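Local coordinates for protein regulator of nonsense transcripts 2 (Homo sapiens, PDB 4CEK) that acts in nonsense-mediated mRNA decay as the factor UPF2, of which this chain is the second of three MIF4G domains, probably serving as a helical scaffold, at residues Asp88-Leu93 against Ala157-Pro162; Lys152-Ala157 against Ser184-Asp189; Leu175-His180 against Thr224-Phe229; Thr216-Gly221 against Ala253-Glu258. All coordinates share one frame; numbering follows the deposited sequence.

The four contacts run through one all-helical MIF4G domain built from helices stacked side by side. Interactions 1 and 2 share helix 148-159: its C-terminal end meets helix 89-99, and one turn earlier it packs on the start of helix 185-203, the centres of the two contacts lying about 13 Å apart. Interaction 3, centred about 12 Å from interaction 2, joins helix 169-179 to the end of helix 210-225, and Ala187 touches His180 and Met228 between them. Interaction 4 carries helix 210-225 on to helix 247-266. Along the chain, interactions 1 and 2 cross, as do 2 and 3 and 3 and 4, consistent with a continuous, solenoid-like stack of helices.

Interaction 1 of 4, residues Asp88-Leu93 against Ala157-Pro162; sequences DEAEDL and ALFIVP
Phe159 reaches out from the last turn of helix 148-159 with CG anti to the backbone N (chi1 177°), which brings the far end of its ring to the first turn of helix 89-99. Ala90 CB meets the ring at its edge, near its plane, 3.9 Å from Phe159 CZ. Glu91 comes in obliquely. Its CG is anti to its own carbonyl carbon, beside the backbone N (chi1 -72°), and the chain stays extended beyond CG, so that the methylene Glu91 CG rests 3.8 Å from Phe159 CE2 while the carboxylate plane stands almost perpendicular to the ring, at 88°. Ile160, the first residue to leave helical geometry, holds CG1 in the crowded position between backbone N and carbonyl carbon; its CG2 branch thereby faces the other helix, with Ile160 CG2 3.5 Å from Glu91 O and 4.0 Å from Glu91 CB. Asp88 stands at the N-cap of helix 89-99 and accepts the amide of Glu91, with Glu91 N 3.0 Å from Asp88 OD1, through the anti lone pair of that oxygen. The same Asp88 OD1 lies 3.1 Å from Glu91 OE2, two acceptors side by side, a crowding of negative charge that might raise the proton affinity of one carboxylate; a long, weak ion pair from Glu91 to Lys215 would offset it in part. Lys215 also makes a cation-pi contact with Phe159. The N-capped start of one helix thus packs, largely through carbon atoms, against the C-terminal end of another, as in all-helical MIF4G folds.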
loop_
_atom_site.group_PDB
_atom_site.type_symbol
_atom_site.label_atom_id
_atom_site.label_comp_id
_atom_site.label_asym_id
_atom_site.label_seq_id
_atom_site.Cartn_x
_atom_site.Cartn_y
_atom_site.Cartn_z
ATOM N N ASP A 88 -6.181 3.763 12.975
ATOM C CA ASP A 88 -7.179 2.749 13.377
ATOM C C ASP A 88 -6.700 1.920 14.571
ATOM O O ASP A 88 -5.565 2.078 15.051
ATOM C CB ASP A 88 -7.556 1.827 12.198
ATOM C CG ASP A 88 -6.354 1.429 11.326
ATOM O OD1 ASP A 88 -5.241 1.247 11.841
ATOM O OD2 ASP A 88 -6.533 1.305 10.097
ATOM N N GLU A 89 -7.591 1.055 15.057
ATOM C CA GLU A 89 -7.274 0.078 16.106
ATOM C C GLU A 89 -6.044 -0.766 15.732
ATOM O O GLU A 89 -5.217 -1.048 16.582
ATOM C CB GLU A 89 -8.467 -0.857 16.354
ATOM C CG GLU A 89 -9.697 -0.200 16.972
ATOM C CD GLU A 89 -10.779 0.193 15.963
ATOM O OE1 GLU A 89 -10.473 0.845 14.932
ATOM O OE2 GLU A 89 -11.958 -0.139 16.226
ATOM N N ALA A 90 -5.926 -1.129 14.453
ATOM C CA ALA A 90 -4.833 -1.981 13.956
ATOM C C ALA A 90 -3.463 -1.321 14.161
ATOM O O ALA A 90 -2.536 -1.952 14.653
ATOM C CB ALA A 90 -5.044 -2.319 12.482
ATOM N N GLU A 91 -3.360 -0.047 13.797
ATOM C CA GLU A 91 -2.144 0.747 14.014
ATOM C C GLU A 91 -1.848 1.023 15.479
ATOM O O GLU A 91 -0.688 1.085 15.849
ATOM C CB GLU A 91 -2.222 2.078 13.256
ATOM C CG GLU A 91 -2.071 1.898 11.755
ATOM C CD GLU A 91 -2.640 3.052 10.956
ATOM O OE1 GLU A 91 -2.397 4.235 11.307
ATOM O OE2 GLU A 91 -3.339 2.747 9.975
ATOM N N ASP A 92 -2.883 1.221 16.300
ATOM C CA ASP A 92 -2.673 1.414 17.731
ATOM C C ASP A 92 -2.080 0.155 18.378
ATOM O O ASP A 92 -1.096 0.229 19.116
ATOM C CB ASP A 92 -3.986 1.768 18.444
ATOM C CG ASP A 92 -3.781 2.057 19.948
ATOM O OD1 ASP A 92 -3.338 3.179 20.314
ATOM O OD2 ASP A 92 -4.050 1.144 20.756
ATOM N N LEU A 93 -2.717 -0.980 18.113
ATOM C CA LEU A 93 -2.246 -2.282 18.566
ATOM C C LEU A 93 -0.825 -2.569 18.079
ATOM O O LEU A 93 0.028 -2.949 18.866
ATOM C CB LEU A 93 -3.202 -3.376 18.081
ATOM C CG LEU A 93 -2.827 -4.833 18.326
ATOM C CD1 LEU A 93 -2.382 -5.088 19.773
ATOM C CD2 LEU A 93 -4.029 -5.696 17.945
ATOM N N ALA A 157 6.864 -0.829 11.522
ATOM C CA ALA A 157 7.088 0.609 11.312
ATOM C C ALA A 157 6.541 1.055 9.966
ATOM O O ALA A 157 5.998 2.143 9.863
ATOM C CB ALA A 157 8.562 0.981 11.432
ATOM N N LEU A 158 6.688 0.239 8.934
ATOM C CA LEU A 158 6.060 0.529 7.644
ATOM C C LEU A 158 4.523 0.609 7.775
ATOM O O LEU A 158 3.911 1.500 7.220
ATOM C CB LEU A 158 6.458 -0.514 6.619
ATOM C CG LEU A 158 7.954 -0.608 6.349
ATOM C CD1 LEU A 158 8.225 -1.579 5.220
ATOM C CD2 LEU A 158 8.479 0.775 5.994
ATOM N N PHE A 159 3.914 -0.271 8.574
ATOM C CA PHE A 159 2.454 -0.372 8.642
ATOM C C PHE A 159 1.834 0.816 9.384
ATOM O O PHE A 159 0.707 1.234 9.072
ATOM C CB PHE A 159 2.043 -1.694 9.306
ATOM C CG PHE A 159 0.557 -1.853 9.496
ATOM C CD1 PHE A 159 -0.249 -2.301 8.450
ATOM C CD2 PHE A 159 -0.035 -1.573 10.718
ATOM C CE1 PHE A 159 -1.616 -2.471 8.621
ATOM C CE2 PHE A 159 -1.397 -1.742 10.898
ATOM C CZ PHE A 159 -2.201 -2.202 9.845
ATOM N N ILE A 160 2.545 1.365 10.367
ATOM C CA ILE A 160 2.010 2.522 11.092
ATOM C C ILE A 160 2.410 3.856 10.464
ATOM O O ILE A 160 2.388 4.848 11.165
ATOM C CB ILE A 160 2.336 2.550 12.619
ATOM C CG1 ILE A 160 3.840 2.610 12.874
ATOM C CG2 ILE A 160 1.720 1.355 13.338
ATOM C CD1 ILE A 160 4.195 2.632 14.346
ATOM N N VAL A 161 2.759 3.903 9.176
ATOM C CA VAL A 161 2.818 5.198 8.464
ATOM C C VAL A 161 1.651 6.081 8.909
ATOM O O VAL A 161 0.512 5.634 8.904
ATOM C CB VAL A 161 2.672 5.124 6.921
ATOM C CG1 VAL A 161 3.971 5.432 6.230
ATOM C CG2 VAL A 161 2.083 3.809 6.443
ATOM N N PRO A 162 1.925 7.328 9.303
ATOM C CA PRO A 162 0.794 8.219 9.627
ATOM C C PRO A 162 -0.038 8.661 8.386
ATOM O O PRO A 162 0.512 8.840 7.287
ATOM C CB PRO A 162 1.478 9.408 10.283
ATOM C CG PRO A 162 2.855 9.421 9.704
ATOM C CD PRO A 162 3.232 7.985 9.489
#

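Interaction 2 of 4, residues Lys152-Ala157 against Ser184-Asp189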
loop_
_atom_site.group_PDB
_atom_site.type_symbol
_atom_site.label_atom_id
_atom_site.label_comp_id
_atom_site.label_asym_id
_atom_site.label_seq_id
_atom_site.Cartn_x
_atom_site.Cartn_y
_atom_site.Cartn_z
ATOM N N LYS A 152 10.647 -7.874 11.639
ATOM C CA LYS A 152 9.329 -7.704 12.221
ATOM C C LYS A 152 9.129 -6.260 12.640
ATOM O O LYS A 152 8.029 -5.723 12.547
ATOM C CB LYS A 152 9.129 -8.588 13.458
ATOM C CG LYS A 152 8.554 -9.966 13.193
ATOM C CD LYS A 152 8.190 -10.668 14.515
ATOM C CE LYS A 152 9.414 -11.257 15.236
ATOM N NZ LYS A 152 9.371 -11.067 16.717
ATOM N N LYS A 153 10.174 -5.656 13.173
ATOM C CA LYS A 153 10.111 -4.251 13.532
ATOM C C LYS A 153 9.967 -3.383 12.285
ATOM O O LYS A 153 9.236 -2.416 12.323
ATOM C CB LYS A 153 11.334 -3.840 14.351
ATOM C CG LYS A 153 11.102 -3.875 15.858
ATOM C CD LYS A 153 12.400 -3.873 16.676
ATOM C CE LYS A 153 12.444 -2.739 17.715
ATOM N NZ LYS A 153 11.428 -2.797 18.820
ATOM N N LEU A 154 10.658 -3.710 11.200
ATOM C CA LEU A 154 10.542 -2.938 9.966
ATOM C C LEU A 154 9.087 -2.960 9.488
ATOM O O LEU A 154 8.458 -1.924 9.370
ATOM C CB LEU A 154 11.429 -3.502 8.859
ATOM C CG LEU A 154 11.312 -2.797 7.503
ATOM C CD1 LEU A 154 11.402 -1.277 7.639
ATOM C CD2 LEU A 154 12.279 -3.345 6.457
ATOM N N VAL A 155 8.555 -4.161 9.273
ATOM C CA VAL A 155 7.174 -4.373 8.832
ATOM C C VAL A 155 6.213 -3.521 9.658
ATOM O O VAL A 155 5.353 -2.829 9.117
ATOM C CB VAL A 155 6.797 -5.863 8.918
ATOM C CG1 VAL A 155 5.292 -6.029 8.906
ATOM C CG2 VAL A 155 7.428 -6.659 7.794
ATOM N N ARG A 156 6.402 -3.513 10.962
ATOM C CA ARG A 156 5.488 -2.810 11.833
ATOM C C ARG A 156 5.643 -1.296 11.741
ATOM O O ARG A 156 4.662 -0.553 11.854
ATOM C CB ARG A 156 5.660 -3.287 13.276
ATOM C CG ARG A 156 5.213 -4.725 13.485
ATOM C CD ARG A 156 5.547 -5.219 14.892
ATOM N NE ARG A 156 5.553 -6.676 14.966
ATOM C CZ ARG A 156 5.571 -7.393 16.097
ATOM N NH1 ARG A 156 5.583 -6.814 17.287
ATOM N NH2 ARG A 156 5.573 -8.711 16.033
ATOM N N ALA A 157 6.864 -0.829 11.522
ATOM C CA ALA A 157 7.088 0.609 11.312
ATOM C C ALA A 157 6.541 1.055 9.966
ATOM O O ALA A 157 5.998 2.143 9.863
ATOM C CB ALA A 157 8.562 0.981 11.432
ATOM N N SER A 184 11.783 -12.047 1.335
ATOM C CA SER A 184 10.389 -11.941 0.952
ATOM C C SER A 184 9.419 -11.667 2.134
ATOM O O SER A 184 8.437 -10.969 1.927
ATOM C CB SER A 184 9.978 -13.210 0.180
ATOM O OG SER A 184 9.885 -14.323 1.038
ATOM N N ASP A 185 9.703 -12.212 3.342
ATOM C CA ASP A 185 8.781 -12.132 4.527
ATOM C C ASP A 185 8.362 -10.721 4.977
ATOM O O ASP A 185 7.390 -10.532 5.703
ATOM C CB ASP A 185 9.390 -12.849 5.714
ATOM C CG ASP A 185 10.766 -12.329 6.045
ATOM O OD1 ASP A 185 11.535 -12.067 5.081
ATOM O OD2 ASP A 185 11.071 -12.190 7.259
ATOM N N VAL A 186 9.117 -9.724 4.577
ATOM C CA VAL A 186 8.695 -8.376 4.815
ATOM C C VAL A 186 7.425 -8.098 3.998
ATOM O O VAL A 186 6.424 -7.616 4.555
ATOM C CB VAL A 186 9.799 -7.408 4.435
ATOM C CG1 VAL A 186 9.251 -5.987 4.486
ATOM C CG2 VAL A 186 10.994 -7.640 5.380
ATOM N N ALA A 187 7.456 -8.449 2.715
ATOM C CA ALA A 187 6.286 -8.291 1.829
ATOM C C ALA A 187 5.101 -9.096 2.376
ATOM O O ALA A 187 3.994 -8.563 2.537
ATOM C CB ALA A 187 6.620 -8.728 0.413
ATOM N N GLU A 188 5.364 -10.349 2.738
ATOM C CA GLU A 188 4.317 -11.258 3.140
ATOM C C GLU A 188 3.583 -10.710 4.346
ATOM O O GLU A 188 2.377 -10.785 4.406
ATOM C CB GLU A 188 4.863 -12.626 3.561
ATOM C CG GLU A 188 6.020 -13.226 2.767
ATOM C CD GLU A 188 5.584 -13.785 1.450
ATOM O OE1 GLU A 188 4.372 -13.642 1.145
ATOM O OE2 GLU A 188 6.458 -14.353 0.739
ATOM N N ASP A 189 4.319 -10.224 5.336
ATOM C CA ASP A 189 3.721 -9.807 6.596
ATOM C C ASP A 189 2.941 -8.498 6.406
ATOM O O ASP A 189 1.827 -8.372 6.910
ATOM C CB ASP A 189 4.789 -9.574 7.683
ATOM C CG ASP A 189 5.232 -10.865 8.407
ATOM O OD1 ASP A 189 4.968 -11.979 7.920
ATOM O OD2 ASP A 189 5.868 -10.742 9.483
#
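This is a buried helix-helix packing contact, in which helix 148-159 lies against the first turns of helix 185-203, two helices of the MIF4G domain separated in the chain by helix 169-179. The short segments run in roughly the same direction, their axes 9.5 Å apart at a crossing angle of -43°. Val155 carries the contact, and its two methyls divide the work. CG1, anti to the backbone N (chi1 162°), meets the methylene of Asp189, with Val155 CG1 3.8 Å from Asp189 CB, the two side chains crossing at about a right angle. Val155 CG2 sits over the backbone of Val186, 3.5 Å from Val186 O, and also reaches the methyl Val186 CG1 at 3.8 Å. That methyl is itself anti to its backbone N, and Leu154 CD2 also comes, more loosely, within 4.5 Å of Val186 CG1. Asp189 turns CG beside its own backbone N, so it is CB that it offers to Val155. Leu154 is packed further by Leu122 and Leu179. Between the two segments the contact is therefore made by methyl and methylene groups, with a backbone carbonyl beneath one methyl; its stability is likely to come mainly from close fit and burial of apolar surface, while the nearby salt bridge, Asp185 with Arg151, involves a residue outside the two segments.

Interaction 3 of 4, residues Leu175-His180 against Thr224-Phe229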
loop_
_atom_site.group_PDB
_atom_site.type_symbol
_atom_site.label_atom_id
_atom_site.label_comp_id
_atom_site.label_asym_id
_atom_site.label_seq_id
_atom_site.Cartn_x
_atom_site.Cartn_y
_atom_site.Cartn_z
ATOM N N LEU A 175 10.741 0.277 -1.048
ATOM C CA LEU A 175 11.550 -0.427 -0.051
ATOM C C LEU A 175 11.162 -1.901 -0.015
ATOM O O LEU A 175 11.993 -2.768 -0.275
ATOM C CB LEU A 175 11.345 0.193 1.346
ATOM C CG LEU A 175 12.300 -0.266 2.465
ATOM C CD1 LEU A 175 13.769 -0.073 2.060
ATOM C CD2 LEU A 175 11.985 0.519 3.719
ATOM N N VAL A 176 9.866 -2.163 0.235
ATOM C CA VAL A 176 9.367 -3.513 0.383
ATOM C C VAL A 176 9.674 -4.334 -0.861
ATOM O O VAL A 176 10.157 -5.449 -0.756
ATOM C CB VAL A 176 7.867 -3.530 0.696
ATOM C CG1 VAL A 176 7.312 -4.938 0.525
ATOM C CG2 VAL A 176 7.613 -2.987 2.107
ATOM N N ALA A 177 9.435 -3.774 -2.039
ATOM C CA ALA A 177 9.630 -4.534 -3.271
ATOM C C ALA A 177 11.116 -4.737 -3.567
ATOM O O ALA A 177 11.508 -5.685 -4.259
ATOM C CB ALA A 177 8.955 -3.834 -4.429
ATOM N N THR A 178 11.934 -3.822 -3.082
ATOM C CA THR A 178 13.379 -3.900 -3.297
ATOM C C THR A 178 14.017 -4.976 -2.379
ATOM O O THR A 178 14.934 -5.672 -2.772
ATOM C CB THR A 178 14.040 -2.529 -3.062
ATOM O OG1 THR A 178 13.511 -1.574 -3.998
ATOM C CG2 THR A 178 15.527 -2.631 -3.248
ATOM N N LEU A 179 13.496 -5.100 -1.166
ATOM C CA LEU A 179 13.903 -6.122 -0.239
ATOM C C LEU A 179 13.403 -7.527 -0.595
ATOM O O LEU A 179 14.039 -8.519 -0.254
ATOM C CB LEU A 179 13.434 -5.737 1.173
ATOM C CG LEU A 179 14.134 -4.488 1.727
ATOM C CD1 LEU A 179 13.614 -4.122 3.114
ATOM C CD2 LEU A 179 15.632 -4.734 1.757
ATOM N N HIS A 180 12.287 -7.619 -1.297
ATOM C CA HIS A 180 11.562 -8.890 -1.438
ATOM C C HIS A 180 12.358 -10.040 -2.008
ATOM O O HIS A 180 12.216 -11.181 -1.552
ATOM C CB HIS A 180 10.305 -8.660 -2.278
ATOM C CG HIS A 180 9.542 -9.912 -2.604
ATOM N ND1 HIS A 180 8.827 -10.587 -1.682
ATOM C CD2 HIS A 180 9.397 -10.602 -3.800
ATOM C CE1 HIS A 180 8.237 -11.642 -2.262
ATOM N NE2 HIS A 180 8.589 -11.655 -3.560
ATOM N N THR A 224 0.492 -2.704 -5.260
ATOM C CA THR A 224 -0.017 -3.413 -6.429
ATOM C C THR A 224 0.830 -3.022 -7.621
ATOM O O THR A 224 1.196 -3.886 -8.472
ATOM C CB THR A 224 -1.497 -3.042 -6.710
ATOM O OG1 THR A 224 -2.298 -3.403 -5.575
ATOM C CG2 THR A 224 -2.047 -3.752 -7.945
ATOM N N LYS A 225 1.129 -1.718 -7.714
ATOM C CA LYS A 225 1.965 -1.217 -8.820
ATOM C C LYS A 225 3.355 -1.853 -8.768
ATOM O O LYS A 225 3.973 -2.010 -9.787
ATOM C CB LYS A 225 2.038 0.342 -8.859
ATOM C CG LYS A 225 0.761 1.006 -9.426
ATOM C CD LYS A 225 0.749 2.554 -9.392
ATOM C CE LYS A 225 0.882 3.129 -7.993
ATOM N NZ LYS A 225 0.588 4.607 -7.889
ATOM N N PHE A 226 3.820 -2.233 -7.579
ATOM C CA PHE A 226 5.094 -2.938 -7.436
ATOM C C PHE A 226 4.989 -4.486 -7.540
ATOM O O PHE A 226 5.996 -5.188 -7.378
ATOM C CB PHE A 226 5.748 -2.535 -6.103
ATOM C CG PHE A 226 6.517 -1.245 -6.185
ATOM C CD1 PHE A 226 7.688 -1.188 -6.890
ATOM C CD2 PHE A 226 6.062 -0.116 -5.560
ATOM C CE1 PHE A 226 8.397 -0.017 -6.984
ATOM C CE2 PHE A 226 6.748 1.052 -5.631
ATOM C CZ PHE A 226 7.926 1.108 -6.341
ATOM N N LYS A 227 3.778 -4.993 -7.794
ATOM C CA LYS A 227 3.491 -6.426 -7.864
ATOM C C LYS A 227 3.737 -7.143 -6.540
ATOM O O LYS A 227 4.012 -8.327 -6.563
ATOM C CB LYS A 227 4.311 -7.118 -8.969
ATOM C CG LYS A 227 4.284 -6.410 -10.316
ATOM C CD LYS A 227 5.156 -7.132 -11.339
ATOM C CE LYS A 227 5.365 -6.278 -12.597
ATOM N NZ LYS A 227 6.589 -6.640 -13.381
ATOM N N MET A 228 3.677 -6.438 -5.406
ATOM C CA MET A 228 3.674 -7.102 -4.100
ATOM C C MET A 228 2.283 -7.632 -3.767
ATOM O O MET A 228 2.171 -8.639 -3.130
ATOM C CB MET A 228 4.170 -6.182 -3.011
ATOM C CG MET A 228 5.634 -5.775 -3.187
ATOM S SD MET A 228 6.852 -7.153 -3.166
ATOM C CE MET A 228 7.093 -7.535 -4.903
ATOM N N PHE A 229 1.222 -6.949 -4.198
ATOM C CA PHE A 229 -0.114 -7.547 -4.335
ATOM C C PHE A 229 -0.243 -7.902 -5.786
ATOM O O PHE A 229 0.280 -7.182 -6.627
ATOM C CB PHE A 229 -1.214 -6.579 -3.981
ATOM C CG PHE A 229 -1.431 -6.439 -2.520
ATOM C CD1 PHE A 229 -2.299 -7.281 -1.849
ATOM C CD2 PHE A 229 -0.755 -5.479 -1.794
ATOM C CE1 PHE A 229 -2.502 -7.148 -0.486
ATOM C CE2 PHE A 229 -0.947 -5.354 -0.424
ATOM C CZ PHE A 229 -1.829 -6.179 0.221
#
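A Schellman motif closes helix 210-225, and the residues around this turn dock on the last turns of helix 169-179. Lys227 takes a positive phi (63°) there, and the chain reverses so that Phe226 and Met228 both face Ala177. The methyl Ala177 CB approaches the Phe226 ring obliquely, 3.8 Å from Phe226 CD1, and lies equally near its CB. Met228 enters from the other arm of the turn. With CG anti to the carbonyl carbon, beside the backbone N, Met228 CG lies 4.0 Å from Ala177 CB and 4.2 Å from Val176 CG1; the bends at chi2 and chi3 then lay the sulfur against the helix, Met228 SD being 3.8 Å from Ala177 CA, and turn CE toward His180. The same sulfur lies over one face of the His180 imidazole, 4.3 Å from the ring centroid and 27° off its normal, a sulfur-aromatic contact; the methyl Met228 CE continues across to His180 CD2 at 4.0 Å. His180 puts CG anti to its backbone N, so the ring extends alongside the methionine, the two chains running in opposite directions. An alanine in place of Met228 would remove CG, the sulfur and the methyl, and would probably leave Val176, Ala177 and the face of His180 less well packed. Helix 185-203 borders this junction: Ala187 touches His180 and Met228, and Leu190 touches Val176, while Tyr18 near the N terminus meets the Phe226 ring.

Interaction 4 of 4, residues Thr216-Gly221 against Ala253-Glu258; sequences TVRFIG and ACTLLE
Val217 turns CG1 anti to its backbone N (chi1 153°), and this single methyl, Val217 CG1, reaches into the backbone of the facing helix, 3.3 Å from Leu256 N and 3.5 Å from Leu256 CB. Leu256 likewise has CG anti to its backbone N, and with chi2 (56°) its CD1 comes to lie toward Gly221, Leu256 CD1 being 3.9 Å from Val217 O and 4.3 Å from Gly221 N. On the adjoining flank Arg218, with CG beside the backbone N, bends at chi3 and folds across Thr255 at about a right angle. The methyl Thr255 CG2 touches Arg218 CG at 3.5 Å and sits 3.7 Å above the plane of the guanidinium, over its centre, so one face of the cation rests on a methyl group. Thr255 CG2 is anti to its own backbone N, which leaves OG1 to bond Glu251 O in its own helix. At the tip of the guanidinium, Arg218 NH1 lies 4.5 Å from Glu258 OE1, an attraction of opposite charges too long for a salt bridge. An alanine in place of Arg218 would remove the guanidinium, and with it the attraction to Glu258, and would probably leave the Thr255 methyl less covered. The axes of the two short segments approach to 8.5 Å and cross at -28°, with Phe198 of helix 185-203 and Thr234 of helix 231-243 packing beside them. Such close, nearly parallel packing of helices that are not successive in the chain is characteristic of alpha-helical repeat folds such as MIF4G.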
loop_
_atom_site.group_PDB
_atom_site.type_symbol
_atom_site.label_atom_id
_atom_site.label_comp_id
_atom_site.label_asym_id
_atom_site.label_seq_id
_atom_site.Cartn_x
_atom_site.Cartn_y
_atom_site.Cartn_z
ATOM N N THR A 216 -5.040 2.978 4.090
ATOM C CA THR A 216 -4.913 1.539 3.873
ATOM C C THR A 216 -5.029 1.228 2.393
ATOM O O THR A 216 -4.209 0.505 1.851
ATOM C CB THR A 216 -5.979 0.730 4.630
ATOM O OG1 THR A 216 -5.787 0.859 6.037
ATOM C CG2 THR A 216 -5.900 -0.722 4.269
ATOM N N VAL A 217 -6.057 1.778 1.744
ATOM C CA VAL A 217 -6.336 1.474 0.348
ATOM C C VAL A 217 -5.267 2.051 -0.552
ATOM O O VAL A 217 -4.883 1.394 -1.510
ATOM C CB VAL A 217 -7.757 1.947 -0.079
ATOM C CG1 VAL A 217 -7.807 2.240 -1.563
ATOM C CG2 VAL A 217 -8.799 0.903 0.276
ATOM N N ARG A 218 -4.738 3.234 -0.244
ATOM C CA ARG A 218 -3.605 3.773 -1.034
ATOM C C ARG A 218 -2.339 2.907 -0.948
ATOM O O ARG A 218 -1.664 2.696 -1.963
ATOM C CB ARG A 218 -3.244 5.206 -0.619
ATOM C CG ARG A 218 -4.269 6.254 -1.047
ATOM C CD ARG A 218 -3.751 7.659 -0.818
ATOM N NE ARG A 218 -4.818 8.561 -0.382
ATOM C CZ ARG A 218 -5.517 9.377 -1.178
ATOM N NH1 ARG A 218 -5.280 9.425 -2.492
ATOM N NH2 ARG A 218 -6.471 10.145 -0.653
ATOM N N PHE A 219 -2.047 2.395 0.249
ATOM C CA PHE A 219 -0.870 1.535 0.473
ATOM C C PHE A 219 -1.020 0.264 -0.348
ATOM O O PHE A 219 -0.140 -0.066 -1.091
ATOM C CB PHE A 219 -0.694 1.221 1.973
ATOM C CG PHE A 219 0.751 1.040 2.426
ATOM C CD1 PHE A 219 1.796 0.774 1.513
ATOM C CD2 PHE A 219 1.078 1.154 3.795
ATOM C CE1 PHE A 219 3.105 0.614 1.941
ATOM C CE2 PHE A 219 2.398 0.967 4.225
ATOM C CZ PHE A 219 3.411 0.703 3.298
ATOM N N ILE A 220 -2.196 -0.354 -0.342
ATOM C CA ILE A 220 -2.438 -1.507 -1.205
ATOM C C ILE A 220 -2.238 -1.170 -2.687
ATOM O O ILE A 220 -1.691 -1.983 -3.501
ATOM C CB ILE A 220 -3.854 -2.089 -0.981
ATOM C CG1 ILE A 220 -3.915 -2.709 0.427
ATOM C CG2 ILE A 220 -4.157 -3.100 -2.062
ATOM C CD1 ILE A 220 -5.277 -3.148 0.971
ATOM N N GLY A 221 -2.648 0.043 -3.063
ATOM C CA GLY A 221 -2.468 0.469 -4.447
ATOM C C GLY A 221 -1.022 0.573 -4.841
ATOM O O GLY A 221 -0.636 0.178 -5.934
ATOM N N ALA A 253 -13.150 2.577 -2.897
ATOM C CA ALA A 253 -13.048 2.127 -4.293
ATOM C C ALA A 253 -12.381 3.138 -5.221
ATOM O O ALA A 253 -11.574 2.749 -6.085
ATOM C CB ALA A 253 -14.426 1.820 -4.854
ATOM N N CYS A 254 -12.776 4.403 -5.083
ATOM C CA CYS A 254 -12.351 5.482 -5.969
ATOM C C CYS A 254 -10.935 5.857 -5.644
ATOM O O CYS A 254 -10.130 6.095 -6.563
ATOM C CB CYS A 254 -13.304 6.731 -5.890
ATOM S SG CYS A 254 -14.984 6.413 -6.586
ATOM N N THR A 255 -10.607 5.903 -4.350
ATOM C CA THR A 255 -9.185 5.994 -3.920
ATOM C C THR A 255 -8.332 4.847 -4.490
ATOM O O THR A 255 -7.254 5.083 -5.065
ATOM C CB THR A 255 -9.047 5.988 -2.422
ATOM O OG1 THR A 255 -9.965 6.939 -1.867
ATOM C CG2 THR A 255 -7.598 6.338 -2.031
ATOM N N LEU A 256 -8.828 3.614 -4.386
ATOM C CA LEU A 256 -8.070 2.482 -4.914
ATOM C C LEU A 256 -7.805 2.697 -6.381
ATOM O O LEU A 256 -6.660 2.538 -6.836
ATOM C CB LEU A 256 -8.808 1.137 -4.701
ATOM C CG LEU A 256 -8.114 -0.170 -5.131
ATOM C CD1 LEU A 256 -6.752 -0.266 -4.439
ATOM C CD2 LEU A 256 -8.970 -1.361 -4.756
ATOM N N LEU A 257 -8.844 3.054 -7.139
ATOM C CA LEU A 257 -8.684 3.208 -8.613
ATOM C C LEU A 257 -7.799 4.408 -9.030
ATOM O O LEU A 257 -7.073 4.337 -10.009
ATOM C CB LEU A 257 -10.049 3.260 -9.312
ATOM C CG LEU A 257 -10.914 2.000 -9.241
ATOM C CD1 LEU A 257 -12.414 2.279 -9.532
ATOM C CD2 LEU A 257 -10.313 1.013 -10.210
ATOM N N GLU A 258 -7.829 5.489 -8.269
ATOM C CA GLU A 258 -6.900 6.592 -8.491
ATOM C C GLU A 258 -5.434 6.169 -8.279
ATOM O O GLU A 258 -4.530 6.669 -8.945
ATOM C CB GLU A 258 -7.172 7.741 -7.536
ATOM C CG GLU A 258 -8.378 8.635 -7.805
ATOM C CD GLU A 258 -8.493 9.710 -6.717
ATOM O OE1 GLU A 258 -7.423 10.257 -6.328
ATOM O OE2 GLU A 258 -9.618 9.978 -6.219
#